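Local coordinates for protein aldehyde dehydrogenase (Burkholderia cenocepacia, PDB 4O6R) that probably oxidises aldehydes with NAD+ or NADP+ as cofactor, and here holds adenosine monophosphate in its nucleotide-binding pocket, at residues A43-A48 with N207-Y212; Q92-D97 with P186-R191; V154-P159 with S182-L187; I229-S234 with L254-K259. All coordinates share one frame; numbering follows the deposited sequence.

Interaction 1 of 4, residues A43-A48 with N207-Y212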
# COMPACT_ATOMS: atom_id res chain seq x y z
N ALA A 43 -10.92 5.53 42.93
CA ALA A 43 -11.37 4.16 43.01
C ALA A 43 -10.27 3.19 42.53
O ALA A 43 -9.56 3.48 41.55
CB ALA A 43 -12.66 4.00 42.24
N ALA A 44 -10.08 2.08 43.25
CA ALA A 44 -9.02 1.10 42.96
C ALA A 44 -9.59 -0.18 42.35
O ALA A 44 -10.14 -1.05 43.06
CB ALA A 44 -8.27 0.77 44.24
N ALA A 45 -9.47 -0.31 41.03
CA ALA A 45 -9.99 -1.49 40.34
C ALA A 45 -9.24 -2.75 40.73
O ALA A 45 -8.01 -2.75 40.82
CB ALA A 45 -9.92 -1.29 38.83
N THR A 46 -10.00 -3.82 40.93
CA THR A 46 -9.45 -5.17 41.10
C THR A 46 -10.04 -6.05 40.01
O THR A 46 -10.71 -5.55 39.09
CB THR A 46 -9.79 -5.74 42.48
OG1 THR A 46 -11.24 -5.91 42.61
CG2 THR A 46 -9.27 -4.83 43.54
N ALA A 47 -9.79 -7.35 40.09
CA ALA A 47 -10.19 -8.28 39.04
C ALA A 47 -11.68 -8.22 38.71
O ALA A 47 -12.05 -8.23 37.54
CB ALA A 47 -9.81 -9.69 39.45
N ALA A 48 -12.52 -8.12 39.72
CA ALA A 48 -13.97 -8.05 39.49
C ALA A 48 -14.35 -6.83 38.64
O ALA A 48 -15.29 -6.88 37.85
CB ALA A 48 -14.72 -8.04 40.81
N ASN A 207 -13.44 1.81 28.50
CA ASN A 207 -13.55 1.61 29.93
C ASN A 207 -12.19 1.82 30.59
O ASN A 207 -11.17 1.27 30.14
CB ASN A 207 -14.08 0.22 30.23
CG ASN A 207 -15.30 -0.10 29.41
OD1 ASN A 207 -16.42 0.14 29.84
ND2 ASN A 207 -15.10 -0.61 28.21
N ILE A 208 -12.17 2.65 31.62
CA ILE A 208 -10.94 2.98 32.35
C ILE A 208 -10.95 2.37 33.75
O ILE A 208 -11.87 2.62 34.54
CB ILE A 208 -10.74 4.50 32.48
CG1 ILE A 208 -10.98 5.19 31.14
CG2 ILE A 208 -9.35 4.83 33.01
CD1 ILE A 208 -9.99 4.82 30.06
N VAL A 209 -9.91 1.60 34.06
CA VAL A 209 -9.85 0.86 35.34
C VAL A 209 -8.49 1.05 36.04
O VAL A 209 -7.68 0.14 36.09
CB VAL A 209 -10.21 -0.61 35.13
CG1 VAL A 209 -11.70 -0.73 34.82
CG2 VAL A 209 -9.40 -1.21 34.01
N PRO A 210 -8.23 2.26 36.57
CA PRO A 210 -7.03 2.46 37.34
C PRO A 210 -7.03 1.52 38.56
O PRO A 210 -8.08 1.33 39.20
CB PRO A 210 -7.14 3.91 37.84
CG PRO A 210 -8.27 4.53 37.09
CD PRO A 210 -9.18 3.38 36.72
N GLY A 211 -5.88 0.98 38.87
CA GLY A 211 -5.71 0.03 39.96
C GLY A 211 -4.29 -0.47 39.91
O GLY A 211 -3.53 -0.09 39.01
N TYR A 212 -3.92 -1.30 40.88
CA TYR A 212 -2.58 -1.82 40.91
C TYR A 212 -2.31 -2.78 39.76
O TYR A 212 -3.20 -3.45 39.22
CB TYR A 212 -2.30 -2.55 42.23
CG TYR A 212 -2.33 -1.65 43.44
CD1 TYR A 212 -1.51 -0.50 43.53
CD2 TYR A 212 -3.16 -1.95 44.51
CE1 TYR A 212 -1.54 0.31 44.66
CE2 TYR A 212 -3.18 -1.14 45.63
CZ TYR A 212 -2.37 -0.03 45.70
OH TYR A 212 -2.45 0.74 46.83
O HOH W 1 -6.19 -2.31 42.74

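Interaction 2 of 4, residues Q92-D97 with P186-R191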
# COMPACT_ATOMS: atom_id res chain seq x y z
N GLN A 92 -3.19 21.87 33.42
CA GLN A 92 -3.12 22.03 34.86
C GLN A 92 -3.25 20.69 35.58
O GLN A 92 -2.49 20.41 36.51
CB GLN A 92 -4.19 23.00 35.36
CG GLN A 92 -3.94 24.45 34.96
CD GLN A 92 -2.80 25.10 35.75
OE1 GLN A 92 -2.54 24.73 36.89
NE2 GLN A 92 -2.17 26.10 35.16
N LEU A 93 -4.21 19.86 35.16
CA LEU A 93 -4.46 18.58 35.85
C LEU A 93 -3.28 17.62 35.66
O LEU A 93 -2.78 17.01 36.62
CB LEU A 93 -5.76 17.93 35.36
CG LEU A 93 -6.19 16.63 36.02
CD1 LEU A 93 -6.40 16.82 37.50
CD2 LEU A 93 -7.49 16.12 35.40
N GLU A 94 -2.79 17.54 34.43
CA GLU A 94 -1.62 16.71 34.11
C GLU A 94 -0.39 17.14 34.93
O GLU A 94 0.28 16.30 35.54
CB GLU A 94 -1.32 16.74 32.58
CG GLU A 94 -0.22 15.79 32.10
CD GLU A 94 -0.60 14.31 32.08
OE1 GLU A 94 -1.52 13.89 32.82
OE2 GLU A 94 0.06 13.52 31.35
N SER A 95 -0.10 18.45 34.97
CA SER A 95 1.01 18.98 35.77
C SER A 95 0.88 18.69 37.27
O SER A 95 1.86 18.38 37.92
CB SER A 95 1.21 20.49 35.56
OG SER A 95 1.68 20.74 34.23
N LEU A 96 -0.33 18.80 37.79
CA LEU A 96 -0.58 18.57 39.21
C LEU A 96 -0.23 17.13 39.60
O LEU A 96 0.40 16.89 40.63
CB LEU A 96 -2.05 18.84 39.52
CG LEU A 96 -2.48 18.88 40.97
CD1 LEU A 96 -1.92 20.10 41.69
CD2 LEU A 96 -4.00 18.86 41.08
N ASP A 97 -0.63 16.20 38.74
CA ASP A 97 -0.54 14.76 38.98
C ASP A 97 0.86 14.20 38.66
O ASP A 97 1.36 13.33 39.36
CB ASP A 97 -1.58 14.10 38.05
CG ASP A 97 -1.96 12.70 38.46
OD1 ASP A 97 -1.53 12.25 39.55
OD2 ASP A 97 -2.69 12.06 37.68
N PRO A 186 -3.46 8.89 37.47
CA PRO A 186 -4.63 8.44 36.71
C PRO A 186 -5.56 9.57 36.28
O PRO A 186 -6.54 9.33 35.58
CB PRO A 186 -5.37 7.58 37.73
CG PRO A 186 -5.09 8.26 39.03
CD PRO A 186 -3.63 8.65 38.92
N LEU A 187 -5.31 10.77 36.74
CA LEU A 187 -6.38 11.78 36.73
C LEU A 187 -6.74 12.31 35.33
O LEU A 187 -7.93 12.45 34.99
CB LEU A 187 -6.04 12.90 37.68
CG LEU A 187 -5.93 12.47 39.15
CD1 LEU A 187 -5.51 13.62 40.02
CD2 LEU A 187 -7.26 11.90 39.65
N SER A 188 -5.74 12.56 34.49
CA SER A 188 -6.02 13.10 33.15
C SER A 188 -6.75 12.07 32.27
O SER A 188 -7.60 12.44 31.46
CB SER A 188 -4.71 13.63 32.53
OG SER A 188 -3.84 12.55 32.24
N THR A 189 -6.50 10.78 32.49
CA THR A 189 -7.17 9.72 31.76
C THR A 189 -8.66 9.67 32.06
O THR A 189 -9.49 9.46 31.17
CB THR A 189 -6.52 8.36 32.11
OG1 THR A 189 -5.15 8.41 31.75
CG2 THR A 189 -7.19 7.24 31.33
N LEU A 190 -9.01 9.88 33.32
CA LEU A 190 -10.39 9.96 33.73
C LEU A 190 -11.08 11.20 33.09
O LEU A 190 -12.25 11.14 32.74
CB LEU A 190 -10.48 9.97 35.25
CG LEU A 190 -9.96 8.70 35.92
CD1 LEU A 190 -10.18 8.77 37.42
CD2 LEU A 190 -10.69 7.48 35.39
N ARG A 191 -10.37 12.32 32.95
CA ARG A 191 -10.93 13.47 32.23
C ARG A 191 -11.10 13.20 30.74
O ARG A 191 -12.10 13.59 30.15
CB ARG A 191 -10.07 14.72 32.45
CG ARG A 191 -10.58 16.01 31.80
CD ARG A 191 -12.00 16.37 32.20
NE ARG A 191 -12.44 17.62 31.56
CZ ARG A 191 -13.65 17.88 31.08
NH1 ARG A 191 -14.64 16.98 31.17
NH2 ARG A 191 -13.90 19.06 30.51
O HOH W 2 -2.84 12.61 35.06

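Interaction 3 of 4, residues V154-P159 with S182-L187. With AMP (adenosine monophosphate), chain E.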
# COMPACT_ATOMS: atom_id res chain seq x y z
N VAL A 154 -0.71 1.15 30.76
CA VAL A 154 -0.03 2.43 30.48
C VAL A 154 0.75 2.92 31.72
O VAL A 154 0.17 2.93 32.81
CB VAL A 154 -1.13 3.48 30.17
CG1 VAL A 154 -0.55 4.83 29.84
CG2 VAL A 154 -2.06 3.01 29.05
N PRO A 155 2.04 3.34 31.59
CA PRO A 155 2.72 3.84 32.75
C PRO A 155 2.46 5.33 33.02
O PRO A 155 1.60 5.95 32.37
CB PRO A 155 4.19 3.58 32.40
CG PRO A 155 4.26 3.74 30.95
CD PRO A 155 2.92 3.36 30.40
N TRP A 156 3.24 5.89 33.94
CA TRP A 156 2.94 7.20 34.53
C TRP A 156 3.72 8.36 33.93
O TRP A 156 3.56 9.48 34.41
CB TRP A 156 3.21 7.14 36.03
CG TRP A 156 4.50 6.44 36.38
CD1 TRP A 156 4.63 5.15 36.80
CD2 TRP A 156 5.83 6.98 36.30
NE1 TRP A 156 5.96 4.86 37.00
CE2 TRP A 156 6.71 5.96 36.69
CE3 TRP A 156 6.35 8.23 35.93
CZ2 TRP A 156 8.11 6.17 36.78
CZ3 TRP A 156 7.74 8.43 36.00
CH2 TRP A 156 8.60 7.40 36.44
N ASN A 157 4.56 8.13 32.90
CA ASN A 157 5.44 9.21 32.45
C ASN A 157 4.82 10.21 31.46
O ASN A 157 5.13 11.40 31.52
CB ASN A 157 6.78 8.68 31.96
CG ASN A 157 6.65 7.71 30.83
OD1 ASN A 157 5.85 6.79 30.90
ND2 ASN A 157 7.45 7.88 29.81
N PHE A 158 3.90 9.74 30.60
CA PHE A 158 3.16 10.61 29.68
C PHE A 158 1.72 10.13 29.68
O PHE A 158 1.21 9.69 28.66
CB PHE A 158 3.74 10.52 28.26
CG PHE A 158 5.09 11.18 28.08
CD1 PHE A 158 5.21 12.56 28.12
CD2 PHE A 158 6.21 10.43 27.77
CE1 PHE A 158 6.42 13.18 27.90
CE2 PHE A 158 7.44 11.03 27.53
CZ PHE A 158 7.55 12.41 27.59
N PRO A 159 1.05 10.19 30.84
CA PRO A 159 -0.26 9.55 30.90
C PRO A 159 -1.28 10.14 29.95
O PRO A 159 -2.04 9.38 29.33
CB PRO A 159 -0.70 9.72 32.35
CG PRO A 159 0.25 10.67 32.98
CD PRO A 159 1.49 10.73 32.13
N SER A 182 -1.82 4.24 34.83
CA SER A 182 -1.07 4.16 36.06
C SER A 182 -1.86 4.72 37.20
O SER A 182 -2.44 5.83 37.09
CB SER A 182 0.23 4.96 35.98
OG SER A 182 0.87 4.87 37.22
N GLU A 183 -1.88 3.99 38.30
CA GLU A 183 -2.55 4.45 39.52
C GLU A 183 -1.79 5.59 40.17
O GLU A 183 -2.34 6.28 41.01
CB GLU A 183 -2.76 3.29 40.51
CG GLU A 183 -1.51 2.76 41.20
CD GLU A 183 -0.63 1.85 40.36
OE1 GLU A 183 -0.86 1.64 39.13
OE2 GLU A 183 0.31 1.32 40.98
N ILE A 184 -0.52 5.79 39.77
CA ILE A 184 0.29 6.93 40.23
C ILE A 184 -0.20 8.25 39.62
O ILE A 184 -0.10 9.30 40.28
CB ILE A 184 1.80 6.76 39.88
CG1 ILE A 184 2.35 5.40 40.35
CG2 ILE A 184 2.63 7.89 40.48
CD1 ILE A 184 1.98 5.06 41.76
N THR A 185 -0.68 8.20 38.37
CA THR A 185 -1.06 9.41 37.63
C THR A 185 -2.32 9.16 36.81
O THR A 185 -2.27 9.16 35.57
CB THR A 185 0.06 9.82 36.63
OG1 THR A 185 0.32 8.73 35.72
CG2 THR A 185 1.31 10.18 37.36
N PRO A 186 -3.46 8.89 37.47
CA PRO A 186 -4.63 8.44 36.71
C PRO A 186 -5.56 9.57 36.28
O PRO A 186 -6.54 9.33 35.58
CB PRO A 186 -5.37 7.58 37.73
CG PRO A 186 -5.09 8.26 39.03
CD PRO A 186 -3.63 8.65 38.92
N LEU A 187 -5.31 10.77 36.74
CA LEU A 187 -6.38 11.78 36.73
C LEU A 187 -6.74 12.31 35.33
O LEU A 187 -7.93 12.45 34.99
CB LEU A 187 -6.04 12.90 37.68
CG LEU A 187 -5.93 12.47 39.15
CD1 LEU A 187 -5.51 13.62 40.02
CD2 LEU A 187 -7.26 11.90 39.65
P AMP E . 5.95 -1.36 35.35
O1P AMP E . 6.64 -1.64 34.06
O2P AMP E . 5.76 -2.63 36.20
O3P AMP E . 6.52 -0.12 36.07
O5' AMP E . 4.40 -0.88 35.03
C5' AMP E . 3.85 -0.09 33.94
C4' AMP E . 2.30 -0.29 33.97
O4' AMP E . 2.04 -1.70 34.12
C3' AMP E . 1.52 0.37 35.11
O3' AMP E . 0.21 0.89 34.72
C2' AMP E . 1.43 -0.76 36.15
O2' AMP E . 0.39 -0.64 37.15
C1' AMP E . 1.27 -2.01 35.29
N9 AMP E . 1.70 -3.31 35.92
C8 AMP E . 2.56 -3.49 36.97
N7 AMP E . 2.66 -4.82 37.28
C5 AMP E . 1.87 -5.53 36.43
C6 AMP E . 1.52 -6.96 36.17
N6 AMP E . 2.02 -7.96 36.91
N1 AMP E . 0.66 -7.28 35.18
C2 AMP E . 0.13 -6.30 34.43
N3 AMP E . 0.39 -4.99 34.61
C4 AMP E . 1.24 -4.53 35.55
O HOH W 3 -1.21 6.23 32.83

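Interaction 4 of 4, residues I229-S234 with L254-K259. With AMP (adenosine monophosphate), chain E.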
# COMPACT_ATOMS: atom_id res chain seq x y z
N ILE A 229 -3.43 -7.63 24.27
CA ILE A 229 -2.98 -6.84 25.38
C ILE A 229 -1.78 -6.03 24.91
O ILE A 229 -0.89 -6.58 24.23
CB ILE A 229 -2.61 -7.71 26.59
CG1 ILE A 229 -2.20 -6.88 27.81
CG2 ILE A 229 -1.51 -8.71 26.25
CD1 ILE A 229 -3.36 -6.16 28.48
N ALA A 230 -1.80 -4.74 25.24
CA ALA A 230 -0.73 -3.83 24.90
C ALA A 230 -0.15 -3.26 26.18
O ALA A 230 -0.90 -2.75 27.04
CB ALA A 230 -1.23 -2.73 23.99
N PHE A 231 1.17 -3.36 26.33
CA PHE A 231 1.83 -2.98 27.55
C PHE A 231 3.10 -2.17 27.28
O PHE A 231 3.92 -2.50 26.39
CB PHE A 231 2.18 -4.24 28.38
CG PHE A 231 3.06 -3.93 29.57
CD1 PHE A 231 2.51 -3.49 30.74
CD2 PHE A 231 4.44 -4.07 29.49
CE1 PHE A 231 3.32 -3.19 31.84
CE2 PHE A 231 5.26 -3.77 30.56
CZ PHE A 231 4.69 -3.32 31.73
N THR A 232 3.24 -1.10 28.06
CA THR A 232 4.43 -0.25 28.06
C THR A 232 4.91 -0.21 29.47
O THR A 232 4.11 0.10 30.38
CB THR A 232 4.05 1.16 27.59
OG1 THR A 232 3.62 1.10 26.24
CG2 THR A 232 5.19 2.15 27.70
N GLY A 233 6.18 -0.52 29.69
CA GLY A 233 6.74 -0.59 31.04
C GLY A 233 8.04 -1.38 31.07
O GLY A 233 8.75 -1.42 30.07
N SER A 234 8.35 -2.01 32.21
CA SER A 234 9.63 -2.67 32.42
C SER A 234 9.71 -3.99 31.67
O SER A 234 8.70 -4.64 31.41
CB SER A 234 9.90 -2.92 33.91
OG SER A 234 9.08 -3.97 34.44
N LEU A 254 4.38 -4.88 23.06
CA LEU A 254 5.27 -4.57 24.20
C LEU A 254 6.19 -3.43 23.84
O LEU A 254 6.87 -3.50 22.82
CB LEU A 254 6.14 -5.77 24.55
CG LEU A 254 5.45 -7.09 24.90
CD1 LEU A 254 6.45 -8.25 24.95
CD2 LEU A 254 4.70 -6.98 26.21
N GLU A 255 6.19 -2.39 24.65
CA GLU A 255 7.22 -1.34 24.56
C GLU A 255 7.88 -1.27 25.89
O GLU A 255 7.29 -0.84 26.88
CB GLU A 255 6.68 0.06 24.23
CG GLU A 255 7.82 1.10 24.06
CD GLU A 255 8.11 2.02 25.26
OE1 GLU A 255 8.74 1.64 26.28
OE2 GLU A 255 7.77 3.22 25.15
N LEU A 256 9.15 -1.69 25.94
CA LEU A 256 9.81 -2.11 27.21
C LEU A 256 11.12 -1.40 27.60
O LEU A 256 12.01 -2.02 28.20
CB LEU A 256 10.09 -3.61 27.17
CG LEU A 256 8.94 -4.56 26.87
CD1 LEU A 256 9.48 -5.98 26.92
CD2 LEU A 256 7.82 -4.37 27.87
N GLY A 257 11.21 -0.11 27.30
CA GLY A 257 12.34 0.69 27.73
C GLY A 257 13.49 0.73 26.74
O GLY A 257 13.51 0.01 25.71
N GLY A 258 14.45 1.59 27.07
CA GLY A 258 15.48 2.02 26.16
C GLY A 258 16.68 2.49 26.94
O GLY A 258 16.61 2.81 28.14
N LYS A 259 17.81 2.53 26.27
CA LYS A 259 18.97 3.19 26.82
C LYS A 259 19.60 3.91 25.62
O LYS A 259 20.66 3.54 25.11
CB LYS A 259 19.93 2.18 27.44
CG LYS A 259 21.07 2.80 28.24
CD LYS A 259 20.62 3.28 29.62
CE LYS A 259 21.74 4.08 30.31
NZ LYS A 259 21.34 4.65 31.62
P AMP E . 5.95 -1.36 35.35
O1P AMP E . 6.64 -1.64 34.06
O2P AMP E . 5.76 -2.63 36.20
O3P AMP E . 6.52 -0.12 36.07
O5' AMP E . 4.40 -0.88 35.03
C5' AMP E . 3.85 -0.09 33.94
C4' AMP E . 2.30 -0.29 33.97
O4' AMP E . 2.04 -1.70 34.12
C3' AMP E . 1.52 0.37 35.11
O3' AMP E . 0.21 0.89 34.72
C2' AMP E . 1.43 -0.76 36.15
O2' AMP E . 0.39 -0.64 37.15
C1' AMP E . 1.27 -2.01 35.29
N9 AMP E . 1.70 -3.31 35.92
C8 AMP E . 2.56 -3.49 36.97
N7 AMP E . 2.66 -4.82 37.28
C5 AMP E . 1.87 -5.53 36.43
C6 AMP E . 1.52 -6.96 36.17
N6 AMP E . 2.02 -7.96 36.91
N1 AMP E . 0.66 -7.28 35.18
C2 AMP E . 0.13 -6.30 34.43
N3 AMP E . 0.39 -4.99 34.61
C4 AMP E . 1.24 -4.53 35.55

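Interaction 1 of 4, residues A43-A48 with N207-Y212
Ala-45 reaches Pro-210 with both its backbone and its methyl. The amide of Ala-45 gives a nearly straight hydrogen bond, N to Pro-210 O at 2.8 Å with 163° at the hydrogen. The donor lies in the carbonyl plane, with a C=O...N angle of 147°, and this is the one direct hydrogen bond between 43-48 and 207-212. The methyl group comes to the same oxygen, CB of Ala-45 standing 3.2 Å from Pro-210 O. CB of Ala-45 also meets CB of Val-209 at 3.8 Å. The valine torsion (chi1 -71°) turns both of its methyls away from the alanine, leaving the branch carbon to make the touch, while the side chain also packs on Ala-53 of helix 47-66. Residues 209-212 form the turn of a strand-turn-helix unit, running from strand 206-208 to helix 213-222 in a Rossmann-type nucleotide-binding fold, and Gly-211 fits the first glycine of a GxGxxA pattern, although that assignment is unconfirmed. Gly-211 is almost fully extended and has no side chain, which lets Ala-45 O lie 3.7 Å from its CA. That oxygen is served by a water, which donates to Ala-45 O at 2.7 Å and accepts from Tyr-212 N at 3.1 Å, carrying the link on from Pro-210 to Tyr-212. The Gly-211 carbonyl turns to Lys-180 NZ, an AMP-binding residue. Leu-13 of strand 13-15 touches the side chains of both Ala-45 and Pro-210.

Interaction 2 of 4, residues Q92-D97 with P186-R191
The carboxylate of Asp-97 has Leu-187 on one face, with CD1 of the leucine almost squarely over CG at 4.0 Å, while Leu-187 N donates to Asp-97 OD2 nearly along its C-O axis, at 3.1 Å. The Glu-94 carboxylate is met differently: Ser-188 OG comes from above its plane, 40° out of it, and donates to OE1. These groups join two helices, 87-98 and 187-199, packed side by side in a nearly antiparallel pair; the axes of the short segments approach to 9.4 Å at 155°. The Leu-187 N-H lies near the beginning of helix 187-199, where a negative group such as Asp-97 would be favoured by the helix dipole. One water ties the polar groups together, donating to Glu-94 OE1 and Asp-97 OD2 and accepting from Ser-188 N at 3.0 Å. The second Glu-94 oxygen, OE2, accepts from Leu-160 N, which fixes the rotation of the carboxylate. Leu-93 supplies the apolar part of the interface, crossing Leu-187 at about a right angle. Its CD1 lies 3.9 Å from Leu-187 CB, and its CD2 reaches on to CB of Arg-191, whose guanidinium departs to salt bridges with Glu-194 and Glu-198. The Ser-188 torsion (chi1 68°) sets OG between its own backbone N and carbonyl carbon, pointing it at the neighbouring helix, 2.7 Å from Glu-94 OE1.

Interaction 3 of 4, residues V154-P159 with S182-L187
Trp-156 turns the edge of its indole toward Ser-182, whose OG lies in the ring plane, 3.8 Å from CD1. The tryptophan torsion (chi1 44°) places CG over its own backbone, between N and the carbonyl carbon, and this leaves CB as the part that meets the other loop. Thr-185 OG1 comes to 3.3 Å from Trp-156 CB, and Ile-184 CB packs against the same CB at 4.1 Å. Thr-185 also crosses Pro-159 at about a right angle, its OG1 lying 3.4 Å from the proline CG. Ser-182 OG also turns back on its own loop: anti to its own N (chi1 178°), it accepts from Ile-184 N at 3.0 Å, forming an ST turn that shapes the loop. A water bridges the backbones, donating to Pro-155 O and accepting from Ser-182 N. Both loops contribute to the AMP pocket. Val-154 O accepts from the ribose O3' at 2.8 Å, and Glu-183 OE1, also salt-bridged to Lys-180, takes a weak bond from O2'. Residues 155-159 spell Pro-Trp-Asn-Phe-Pro, a sequence familiar from aldehyde dehydrogenases. The two loops leave the ends of the neighbouring parallel strands 138-153 and 176-180 and lead into helices 159-172 and 187-199, with Pro-159 and Thr-185 both resting against helix 87-98.

Interaction 4 of 4, residues I229-S234 with L254-K259
Strand 228-232 and the turn after it line the AMP pocket, and strand 251-255 pairs with it in parallel within one beta-alpha-beta unit, Phe-231 beside Leu-254 and Thr-232 beside Glu-255. The backbone ladder consists of Glu-255 N to Phe-231 O at 2.9 Å and Gly-233 N to Glu-255 O at 3.0 Å, with 166° and 156° at the hydrogens. CA-H...O contacts accompany it, such as Thr-232 CA to Glu-255 O at 3.1 Å. Phe-231 and Leu-254 lie on one face of the sheet, toward helix 235-245. The phenylalanine ring, extended anti to its backbone N (chi1 171°), is touched at its edge by two partners: Leu-256 CD2 stands 3.8 Å from CD2 of the ring, and the ribose O4' lies 3.0 Å from its CE1. Thr-232 and Glu-255 share the other face, where the threonine CG2 lies 3.8 Å from OE2 of the glutamate, and Gly-257 N donates to OE1 from the anti side; Glu-255, Leu-256 and Gly-257 are described in one of two conformers. Aldehyde dehydrogenases use a cysteine nucleophile and a glutamate base, and Cys-289, which packs on Glu-255, and Glu-255 are probably their counterparts here. Ser-234 N donates to AMP O1P at 2.5 Å, unusually short, so the exact length carries no weight, and Ser-234 OG caps helix 235-245 by accepting from Thr-237 N. Leu-249 of a second subunit packs on Leu-254 and Leu-256. The phosphate thus sits at a strand end beside a helix N-terminus, an arrangement typical of Rossmann-type nucleotide-binding folds.

How the interactions relate
Interactions 2 and 3 lie closest, with centres about 9 Å apart; they share Pro-186 and Leu-187, and Asp-97 OD2 comes within 3.1 Å of Thr-185 C. Interaction 1 touches both, through Ile-208 CG2 on Thr-189 CG2 at 3.6 Å and through Gly-211 O, which lies 3.2 Å from Glu-183 OE1; Lys-180 NZ bonds to both oxygens. Interactions 3 and 4, about 14 Å apart between centres, hold AMP from different ends, ribose hydroxyls at 154-159 and 182-187 and phosphate at 229-234, and meet where Pro-155 CD lies 3.5 Å from Thr-232 O. Interaction 2 stays farther off, about 22 Å from interaction 4 between centres.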